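Local coordinates for protein putative kinase (PDB 2RHM) that is of unknown function but, having the fold of P-loop nucleoside triphosphate hydrolases, is probably a kinase that uses a nucleoside triphosphate as phosphate donor, at residues M65-A70 / L80-N85; F86-D91 / P154-G159; T105-R110 / Q180-H185. All blocks are in the same frame, centred on the assembly; numbering follows the deposited sequence. Where two conformers were deposited one is given.

Interaction 1: M65-A70 / L80-N85; sequences MLYHTA and LIMESN
Leu66 and Ala70 of helix 65-70 face Met82 and Leu80 of strand 80-83, with the short helix and strand axes 10.2 Å apart and almost antiparallel, at 174°. This is helix-on-sheet packing of the P-loop NTPase fold: helix 52-75 rests on one face of the parallel sheet and is the last element of the helical connection (helices 36-47 and 52-75) that leads from strand 33-35 to its parallel neighbour, strand 80-83. Met82, a selenomethionine, carries most of the contact. Its chain bends at the last torsion (chi3 52°), which turns CE toward Leu66 and Tyr67 while SE faces Ala70. SE packs 3.9 Å from Ala70 CB. CE lies 4.0 Å from Leu66 CD2, and the Leu66 and Met82 side chains run antiparallel, flank to flank. The same CE sits over one face of the Tyr67 ring, displaced toward its rim, with SE oblique at 5.3 Å from the ring centroid, a Met-aromatic contact. Tyr67 starts out pointing away from the strand, and its hydroxyl is held by Asp91. Glu83 departs on the other side of the strand, where Ser35 and Lys18, the latter probably the P-loop lysine, take up its carboxylate oxygens. The helix also faces the second subunit, whose Phe39 ring meets the ring of His68. At the beginning of the strand, Leu80 CG occupies the crowded position between the backbone N and the carbonyl carbon (chi1 74°), and Leu80 CD2 ends 3.7 Å from Ala70 O.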
loop_
_atom_site.group_PDB
_atom_site.type_symbol
_atom_site.label_atom_id
_atom_site.label_comp_id
_atom_site.label_asym_id
_atom_site.label_seq_id
_atom_site.Cartn_x
_atom_site.Cartn_y
_atom_site.Cartn_z
HETATM N N MSE B 65 -0.235 5.418 5.579
HETATM C CA MSE B 65 -0.472 4.526 4.437
HETATM C C MSE B 65 0.074 3.132 4.714
HETATM O O MSE B 65 -0.495 2.121 4.283
HETATM C CB MSE B 65 0.191 5.085 3.167
HETATM C CG MSE B 65 -0.662 6.024 2.374
HETATM SE SE MSE B 65 -2.312 5.175 1.799
HETATM C CE MSE B 65 -1.669 3.684 0.896
ATOM N N LEU B 66 1.205 3.079 5.403
ATOM C CA LEU B 66 1.855 1.814 5.728
ATOM C C LEU B 66 0.907 0.941 6.577
ATOM O O LEU B 66 0.670 -0.225 6.267
ATOM C CB LEU B 66 3.151 2.092 6.502
ATOM C CG LEU B 66 4.423 1.417 5.981
ATOM C CD1 LEU B 66 4.653 1.804 4.574
ATOM C CD2 LEU B 66 5.606 1.829 6.836
ATOM N N TYR B 67 0.361 1.512 7.640
ATOM C CA TYR B 67 -0.575 0.795 8.509
ATOM C C TYR B 67 -1.904 0.451 7.815
ATOM O O TYR B 67 -2.465 -0.613 8.044
ATOM C CB TYR B 67 -0.838 1.577 9.787
ATOM C CG TYR B 67 0.307 1.496 10.764
ATOM C CD1 TYR B 67 0.509 0.366 11.538
ATOM C CD2 TYR B 67 1.217 2.524 10.876
ATOM C CE1 TYR B 67 1.577 0.271 12.421
ATOM C CE2 TYR B 67 2.279 2.447 11.776
ATOM C CZ TYR B 67 2.458 1.328 12.538
ATOM O OH TYR B 67 3.536 1.283 13.419
ATOM N N HIS B 68 -2.377 1.343 6.949
ATOM C CA HIS B 68 -3.625 1.110 6.201
ATOM C C HIS B 68 -3.472 -0.095 5.263
ATOM O O HIS B 68 -4.315 -0.998 5.209
ATOM C CB HIS B 68 -4.000 2.357 5.380
ATOM C CG HIS B 68 -5.120 2.120 4.411
ATOM N ND1 HIS B 68 -6.442 2.093 4.798
ATOM C CD2 HIS B 68 -5.114 1.882 3.075
ATOM C CE1 HIS B 68 -7.202 1.847 3.746
ATOM N NE2 HIS B 68 -6.423 1.732 2.682
ATOM N N THR B 69 -2.363 -0.105 4.540
ATOM C CA THR B 69 -2.110 -1.146 3.546
ATOM C C THR B 69 -1.800 -2.461 4.265
ATOM O O THR B 69 -2.253 -3.546 3.861
ATOM C CB THR B 69 -0.981 -0.707 2.606
ATOM O OG1 THR B 69 -1.404 0.464 1.890
ATOM C CG2 THR B 69 -0.680 -1.781 1.606
ATOM N N ALA B 70 -1.053 -2.377 5.344
ATOM C CA ALA B 70 -0.745 -3.586 6.142
ATOM C C ALA B 70 -1.987 -4.307 6.625
ATOM O O ALA B 70 -2.030 -5.536 6.667
ATOM C CB ALA B 70 0.119 -3.242 7.328
ATOM N N LEU B 80 3.738 -10.235 5.697
ATOM C CA LEU B 80 4.336 -9.089 5.028
ATOM C C LEU B 80 5.466 -8.485 5.837
ATOM O O LEU B 80 5.624 -8.755 7.021
ATOM C CB LEU B 80 3.258 -8.043 4.739
ATOM C CG LEU B 80 2.745 -7.244 5.933
ATOM C CD1 LEU B 80 3.365 -5.914 5.919
ATOM C CD2 LEU B 80 1.253 -7.055 5.881
ATOM N N ILE B 81 6.257 -7.677 5.151
ATOM C CA ILE B 81 7.391 -6.984 5.728
ATOM C C ILE B 81 7.083 -5.485 5.724
ATOM O O ILE B 81 6.649 -4.919 4.696
ATOM C CB ILE B 81 8.662 -7.223 4.903
ATOM C CG1 ILE B 81 8.974 -8.727 4.780
ATOM C CG2 ILE B 81 9.827 -6.440 5.509
ATOM C CD1 ILE B 81 9.834 -9.043 3.565
HETATM N N MSE B 82 7.298 -4.847 6.864
HETATM C CA MSE B 82 7.191 -3.399 6.989
HETATM C C MSE B 82 8.564 -2.865 7.392
HETATM O O MSE B 82 9.192 -3.368 8.308
HETATM C CB MSE B 82 6.157 -2.960 8.033
HETATM C CG MSE B 82 4.710 -3.330 7.723
HETATM SE SE MSE B 82 3.509 -2.822 9.195
HETATM C CE MSE B 82 4.183 -0.968 9.247
ATOM N N GLU B 83 8.999 -1.810 6.710
ATOM C CA GLU B 83 10.304 -1.224 6.978
ATOM C C GLU B 83 10.193 0.275 7.189
ATOM O O GLU B 83 9.609 0.990 6.363
ATOM C CB GLU B 83 11.254 -1.533 5.824
ATOM C CG GLU B 83 12.616 -0.878 5.969
ATOM C CD GLU B 83 12.669 0.529 5.342
ATOM O OE1 GLU B 83 12.419 0.676 4.123
ATOM O OE2 GLU B 83 12.981 1.490 6.070
ATOM N N SER B 84 10.749 0.741 8.307
ATOM C CA SER B 84 10.825 2.165 8.619
ATOM C C SER B 84 11.788 2.357 9.782
ATOM O O SER B 84 12.231 1.386 10.393
ATOM C CB SER B 84 9.457 2.693 9.038
ATOM O OG SER B 84 9.480 4.112 9.136
ATOM N N ASN B 85 12.100 3.609 10.099
ATOM C CA ASN B 85 12.796 3.901 11.343
ATOM C C ASN B 85 11.706 4.091 12.407
ATOM O O ASN B 85 11.373 5.200 12.794
ATOM C CB ASN B 85 13.750 5.095 11.209
ATOM C CG ASN B 85 13.077 6.360 10.738
ATOM O OD1 ASN B 85 12.221 6.339 9.844
ATOM N ND2 ASN B 85 13.507 7.497 11.307
#

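Interaction 2: F86-D91 / P154-G159; sequences FRVDLD and PPLPLG
Leu156 CG stands anti to its carbonyl carbon (chi1 -59°) with CD1 extended beyond it (chi2 180°), and Val88 CG1 is anti to its backbone N (chi1 168°); the methyls of both residues lie between the start of helix 88-101 and the proline-rich loop before strand 162-166. Leu156 is the buried centre. Its CD1 packs 3.8 Å from Phe86 CB, the two side chains set roughly perpendicular, while its CD2 lies 3.7 Å from Val88 CA and also reaches Asp91 CB. Val88 divides its methyls: CG2 is pressed to 3.2 Å from Pro155 O, a tight fit, and CG1 meets Pro157 CD at 4.2 Å. The helix start is fixed from within, since Arg87 N gives a nearly straight bond of 2.8 Å to Asp91 OD2 on its anti lone pair, while Asp91 OD1 forms a salt bridge with Arg94 NH1. Across the boundary the polar links are made by water. One molecule donates to both Phe86 O and Pro154 O, at 2.8 Å from Phe86 O, and a second accepts from Val88 N and donates to Pro154 O. The two acceptors Phe86 O and Pro154 O need a donor between them, which the first water is, while the second relays the Val88 N-H to Pro154 O; the chemistry thus implies direct apolar packing round Leu156, bordered by a carbonyl that both waters serve.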
loop_
_atom_site.group_PDB
_atom_site.type_symbol
_atom_site.label_atom_id
_atom_site.label_comp_id
_atom_site.label_asym_id
_atom_site.label_seq_id
_atom_site.Cartn_x
_atom_site.Cartn_y
_atom_site.Cartn_z
ATOM N N PHE B 86 11.150 2.973 12.865
ATOM C CA PHE B 86 10.011 3.007 13.786
ATOM C C PHE B 86 10.361 3.640 15.134
ATOM O O PHE B 86 11.485 3.488 15.652
ATOM C CB PHE B 86 9.453 1.608 14.015
ATOM C CG PHE B 86 8.814 0.995 12.815
ATOM C CD1 PHE B 86 7.530 1.355 12.441
ATOM C CD2 PHE B 86 9.479 0.043 12.056
ATOM C CE1 PHE B 86 6.915 0.767 11.344
ATOM C CE2 PHE B 86 8.876 -0.535 10.955
ATOM C CZ PHE B 86 7.604 -0.173 10.596
ATOM N N ARG B 87 9.379 4.334 15.709
ATOM C CA ARG B 87 9.544 5.027 16.983
ATOM C C ARG B 87 8.718 4.333 18.046
ATOM O O ARG B 87 7.514 4.165 17.874
ATOM C CB ARG B 87 8.997 6.431 16.895
ATOM C CG ARG B 87 9.768 7.377 16.055
ATOM C CD ARG B 87 9.097 8.730 16.094
ATOM N NE ARG B 87 9.221 9.341 17.419
ATOM C CZ ARG B 87 10.324 9.942 17.872
ATOM N NH1 ARG B 87 11.420 10.036 17.119
ATOM N NH2 ARG B 87 10.339 10.463 19.090
ATOM N N VAL B 88 9.354 3.944 19.143
ATOM C CA VAL B 88 8.651 3.275 20.218
ATOM C C VAL B 88 7.493 4.128 20.740
ATOM O O VAL B 88 6.395 3.619 21.008
ATOM C CB VAL B 88 9.603 2.942 21.388
ATOM C CG1 VAL B 88 8.827 2.513 22.617
ATOM C CG2 VAL B 88 10.587 1.855 20.993
ATOM N N ASP B 89 7.735 5.423 20.889
ATOM C CA ASP B 89 6.751 6.274 21.524
ATOM C C ASP B 89 5.422 6.368 20.790
ATOM O O ASP B 89 4.390 6.497 21.438
ATOM C CB ASP B 89 7.308 7.672 21.825
ATOM C CG ASP B 89 7.684 8.474 20.581
ATOM O OD1 ASP B 89 7.673 7.968 19.446
ATOM O OD2 ASP B 89 8.031 9.656 20.770
ATOM N N LEU B 90 5.445 6.263 19.461
ATOM C CA LEU B 90 4.226 6.329 18.652
ATOM C C LEU B 90 3.825 5.021 17.968
ATOM O O LEU B 90 2.631 4.716 17.845
ATOM C CB LEU B 90 4.390 7.401 17.585
ATOM C CG LEU B 90 4.463 8.844 18.059
ATOM C CD1 LEU B 90 4.556 9.740 16.826
ATOM C CD2 LEU B 90 3.259 9.196 18.911
ATOM N N ASP B 91 4.801 4.264 17.473
ATOM C CA ASP B 91 4.486 3.036 16.737
ATOM C C ASP B 91 4.079 1.850 17.597
ATOM O O ASP B 91 3.443 0.925 17.104
ATOM C CB ASP B 91 5.632 2.684 15.775
ATOM C CG ASP B 91 5.765 3.683 14.636
ATOM O OD1 ASP B 91 4.803 3.790 13.847
ATOM O OD2 ASP B 91 6.823 4.349 14.508
ATOM N N PRO B 154 15.963 2.120 19.565
ATOM C CA PRO B 154 15.244 1.157 20.394
ATOM C C PRO B 154 14.225 0.343 19.577
ATOM O O PRO B 154 13.486 0.906 18.772
ATOM C CB PRO B 154 14.530 2.051 21.419
ATOM C CG PRO B 154 15.326 3.336 21.406
ATOM C CD PRO B 154 15.668 3.503 19.965
ATOM N N PRO B 155 14.160 -0.977 19.804
ATOM C CA PRO B 155 13.231 -1.776 19.032
ATOM C C PRO B 155 11.805 -1.627 19.549
ATOM O O PRO B 155 11.595 -1.191 20.701
ATOM C CB PRO B 155 13.741 -3.203 19.243
ATOM C CG PRO B 155 14.427 -3.178 20.540
ATOM C CD PRO B 155 14.914 -1.787 20.779
ATOM N N LEU B 156 10.810 -2.017 18.746
ATOM C CA LEU B 156 9.438 -1.918 19.235
ATOM C C LEU B 156 9.179 -3.051 20.224
ATOM O O LEU B 156 9.558 -4.186 19.979
ATOM C CB LEU B 156 8.413 -1.936 18.122
ATOM C CG LEU B 156 8.526 -0.836 17.068
ATOM C CD1 LEU B 156 7.460 -0.971 16.018
ATOM C CD2 LEU B 156 8.465 0.532 17.724
ATOM N N PRO B 157 8.506 -2.749 21.328
ATOM C CA PRO B 157 8.264 -3.786 22.326
ATOM C C PRO B 157 7.031 -4.647 21.985
ATOM O O PRO B 157 6.029 -4.614 22.700
ATOM C CB PRO B 157 8.029 -2.973 23.600
ATOM C CG PRO B 157 7.452 -1.729 23.138
ATOM C CD PRO B 157 7.956 -1.452 21.749
ATOM N N LEU B 158 7.142 -5.445 20.922
ATOM C CA LEU B 158 6.003 -6.177 20.354
ATOM C C LEU B 158 5.886 -7.612 20.860
ATOM O O LEU B 158 4.865 -8.278 20.646
ATOM C CB LEU B 158 6.176 -6.238 18.832
ATOM C CG LEU B 158 6.266 -4.914 18.078
ATOM C CD1 LEU B 158 6.409 -5.181 16.606
ATOM C CD2 LEU B 158 5.042 -4.057 18.347
ATOM N N GLY B 159 6.912 -8.084 21.550
ATOM C CA GLY B 159 6.976 -9.472 21.880
ATOM C C GLY B 159 7.499 -10.144 20.628
ATOM O O GLY B 159 7.698 -9.516 19.584
HETATM O O HOH W 1 12.360 0.915 16.153
HETATM O O HOH W 2 12.355 3.716 19.080
#

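Interaction 3: T105-R110 / Q180-H185; sequences TPIQIR and QWVRQH
Ile107 and Trp181 lie alongside, pointing opposite ways, whereas Ile109 and Val182 meet nearly at right angles; these two pairings seat helix 175-187 on the parallel sheet of the P-loop NTPase fold. The axes of strand 105-110 and helix 180-185 run 9.9 Å apart and nearly antiparallel, at 165°. Trp181 CG is anti to its backbone N (chi1 -176°), and the six-membered end of the indole lies against the strand. There Trp181 CZ3 comes within 3.6 Å of Ile107 CG2, and CH2 comes within 3.9 Å of Gln108 O; both partners approach the ring obliquely. The second pairing is methyl packing, Ile109 CD1 against Val182 CG2 at 3.6 Å. Val182 CG2 also lies in the plane of the indole, at its edge, and helix 18-29 closes over Val182 through Leu25 and Leu29. One turn farther on, the His185 ring leans over the indole at a steep tilt, its CD2 3.5 Å above the plane and over the centre; Pro161 touches both side chains. Gln108, which alternates with the two isoleucines, points to the other face of the sheet, where its OE1 accepts from Leu156 N. The helix-sheet interface itself is thus held by apolar and aromatic packing. Beyond the indole, Ile107 also meets His185 obliquely, its CD1 stopping 4.0 Å from His185 CB.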
loop_
_atom_site.group_PDB
_atom_site.type_symbol
_atom_site.label_atom_id
_atom_site.label_comp_id
_atom_site.label_asym_id
_atom_site.label_seq_id
_atom_site.Cartn_x
_atom_site.Cartn_y
_atom_site.Cartn_z
ATOM N N THR B 105 1.552 -12.217 13.987
ATOM C CA THR B 105 2.622 -12.687 14.839
ATOM C C THR B 105 3.878 -11.921 14.450
ATOM O O THR B 105 4.361 -12.073 13.323
ATOM C CB THR B 105 2.869 -14.186 14.611
ATOM O OG1 THR B 105 1.686 -14.923 14.938
ATOM C CG2 THR B 105 3.985 -14.665 15.486
ATOM N N PRO B 106 4.428 -11.098 15.371
ATOM C CA PRO B 106 5.583 -10.259 15.036
ATOM C C PRO B 106 6.937 -10.956 15.037
ATOM O O PRO B 106 7.208 -11.822 15.888
ATOM C CB PRO B 106 5.563 -9.193 16.129
ATOM C CG PRO B 106 5.049 -9.933 17.318
ATOM C CD PRO B 106 4.014 -10.912 16.779
ATOM N N ILE B 107 7.766 -10.570 14.069
ATOM C CA ILE B 107 9.161 -10.978 13.990
ATOM C C ILE B 107 9.892 -9.672 13.701
ATOM O O ILE B 107 9.505 -8.956 12.791
ATOM C CB ILE B 107 9.415 -11.968 12.859
ATOM C CG1 ILE B 107 8.596 -13.254 13.078
ATOM C CG2 ILE B 107 10.927 -12.291 12.784
ATOM C CD1 ILE B 107 8.632 -14.202 11.890
ATOM N N GLN B 108 10.925 -9.344 14.466
ATOM C CA GLN B 108 11.561 -8.042 14.343
ATOM C C GLN B 108 13.058 -8.132 14.099
ATOM O O GLN B 108 13.756 -8.942 14.730
ATOM C CB GLN B 108 11.278 -7.174 15.584
ATOM C CG GLN B 108 11.718 -5.716 15.433
ATOM C CD GLN B 108 11.257 -4.796 16.583
ATOM O OE1 GLN B 108 11.482 -3.587 16.528
ATOM N NE2 GLN B 108 10.609 -5.361 17.606
ATOM N N ILE B 109 13.509 -7.376 13.108
ATOM C CA ILE B 109 14.937 -7.234 12.793
ATOM C C ILE B 109 15.322 -5.766 12.936
ATOM O O ILE B 109 14.704 -4.872 12.324
ATOM C CB ILE B 109 15.287 -7.727 11.386
ATOM C CG1 ILE B 109 14.838 -9.168 11.205
ATOM C CG2 ILE B 109 16.794 -7.618 11.148
ATOM C CD1 ILE B 109 15.091 -9.703 9.876
ATOM N N ARG B 110 16.311 -5.520 13.788
ATOM C CA ARG B 110 16.802 -4.185 14.035
ATOM C C ARG B 110 18.193 -4.057 13.434
ATOM O O ARG B 110 19.075 -4.856 13.719
ATOM C CB ARG B 110 16.857 -3.854 15.522
ATOM C CG ARG B 110 17.557 -2.529 15.747
ATOM C CD ARG B 110 17.708 -2.174 17.177
ATOM N NE ARG B 110 18.510 -3.138 17.925
ATOM C CZ ARG B 110 18.994 -2.901 19.135
ATOM N NH1 ARG B 110 18.780 -1.735 19.717
ATOM N NH2 ARG B 110 19.715 -3.822 19.764
ATOM N N GLN B 180 17.240 -17.040 6.587
ATOM C CA GLN B 180 16.963 -18.329 7.260
ATOM C C GLN B 180 16.489 -18.169 8.706
ATOM O O GLN B 180 15.625 -18.929 9.161
ATOM C CB GLN B 180 18.173 -19.270 7.216
ATOM C CG GLN B 180 18.506 -19.760 5.822
ATOM C CD GLN B 180 17.278 -20.220 5.079
ATOM O OE1 GLN B 180 16.497 -21.026 5.588
ATOM N NE2 GLN B 180 17.084 -19.689 3.872
ATOM N N TRP B 181 17.081 -17.221 9.424
ATOM C CA TRP B 181 16.634 -16.885 10.774
ATOM C C TRP B 181 15.140 -16.556 10.791
ATOM O O TRP B 181 14.386 -17.108 11.599
ATOM C CB TRP B 181 17.462 -15.737 11.338
ATOM C CG TRP B 181 17.121 -15.407 12.780
ATOM C CD1 TRP B 181 17.666 -15.948 13.903
ATOM C CD2 TRP B 181 16.148 -14.459 13.223
ATOM N NE1 TRP B 181 17.098 -15.386 15.015
ATOM C CE2 TRP B 181 16.157 -14.473 14.631
ATOM C CE3 TRP B 181 15.270 -13.595 12.565
ATOM C CZ2 TRP B 181 15.312 -13.653 15.393
ATOM C CZ3 TRP B 181 14.444 -12.785 13.318
ATOM C CH2 TRP B 181 14.472 -12.820 14.715
ATOM N N VAL B 182 14.713 -15.682 9.881
ATOM C CA VAL B 182 13.290 -15.361 9.732
ATOM C C VAL B 182 12.473 -16.603 9.332
ATOM O O VAL B 182 11.425 -16.861 9.910
ATOM C CB VAL B 182 13.040 -14.212 8.696
ATOM C CG1 VAL B 182 11.554 -13.946 8.547
ATOM C CG2 VAL B 182 13.734 -12.947 9.115
ATOM N N ARG B 183 12.952 -17.383 8.359
ATOM C CA ARG B 183 12.219 -18.588 7.941
ATOM C C ARG B 183 11.968 -19.528 9.103
ATOM O O ARG B 183 10.855 -20.023 9.265
ATOM C CB ARG B 183 12.945 -19.344 6.816
ATOM C CG ARG B 183 12.934 -18.615 5.511
ATOM C CD ARG B 183 13.502 -19.450 4.373
ATOM N NE ARG B 183 12.562 -20.470 3.911
ATOM C CZ ARG B 183 12.637 -21.777 4.171
ATOM N NH1 ARG B 183 13.619 -22.285 4.913
ATOM N NH2 ARG B 183 11.714 -22.598 3.671
ATOM N N GLN B 184 12.995 -19.769 9.918
ATOM C CA GLN B 184 12.850 -20.662 11.063
ATOM C C GLN B 184 11.719 -20.155 11.941
ATOM O O GLN B 184 10.820 -20.913 12.316
ATOM C CB GLN B 184 14.142 -20.759 11.866
ATOM N N HIS B 185 11.739 -18.855 12.226
ATOM C CA HIS B 185 10.690 -18.258 13.047
ATOM C C HIS B 185 9.297 -18.234 12.390
ATOM O O HIS B 185 8.287 -18.355 13.086
ATOM C CB HIS B 185 11.147 -16.885 13.552
ATOM C CG HIS B 185 12.205 -16.977 14.602
ATOM N ND1 HIS B 185 11.925 -17.367 15.890
ATOM C CD2 HIS B 185 13.544 -16.791 14.550
ATOM C CE1 HIS B 185 13.043 -17.394 16.595
ATOM N NE2 HIS B 185 14.040 -17.050 15.804
#

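In the fold
Interactions 1 and 3 pack helices on opposite faces of one five-stranded parallel sheet, with centres about 16 Å apart and no touch between them. Interaction 2 lies on the face of interaction 1, its centre about 14 Å from that of interaction 1 and about 16 Å from that of interaction 3, and touches both, through Tyr67 OH with Asp91 OD1 and Leu156 N with Gln108 OE1. Its helix 88-101 follows strand 80-83 and precedes strand 105-112. Interaction 1 closes before the others open, while the segments of interactions 2 and 3 alternate. Late in the chain, helix 175-187 thus joins helix 18-29 in one outer layer, while loop 154-159 packs against helix 88-101 on the other side.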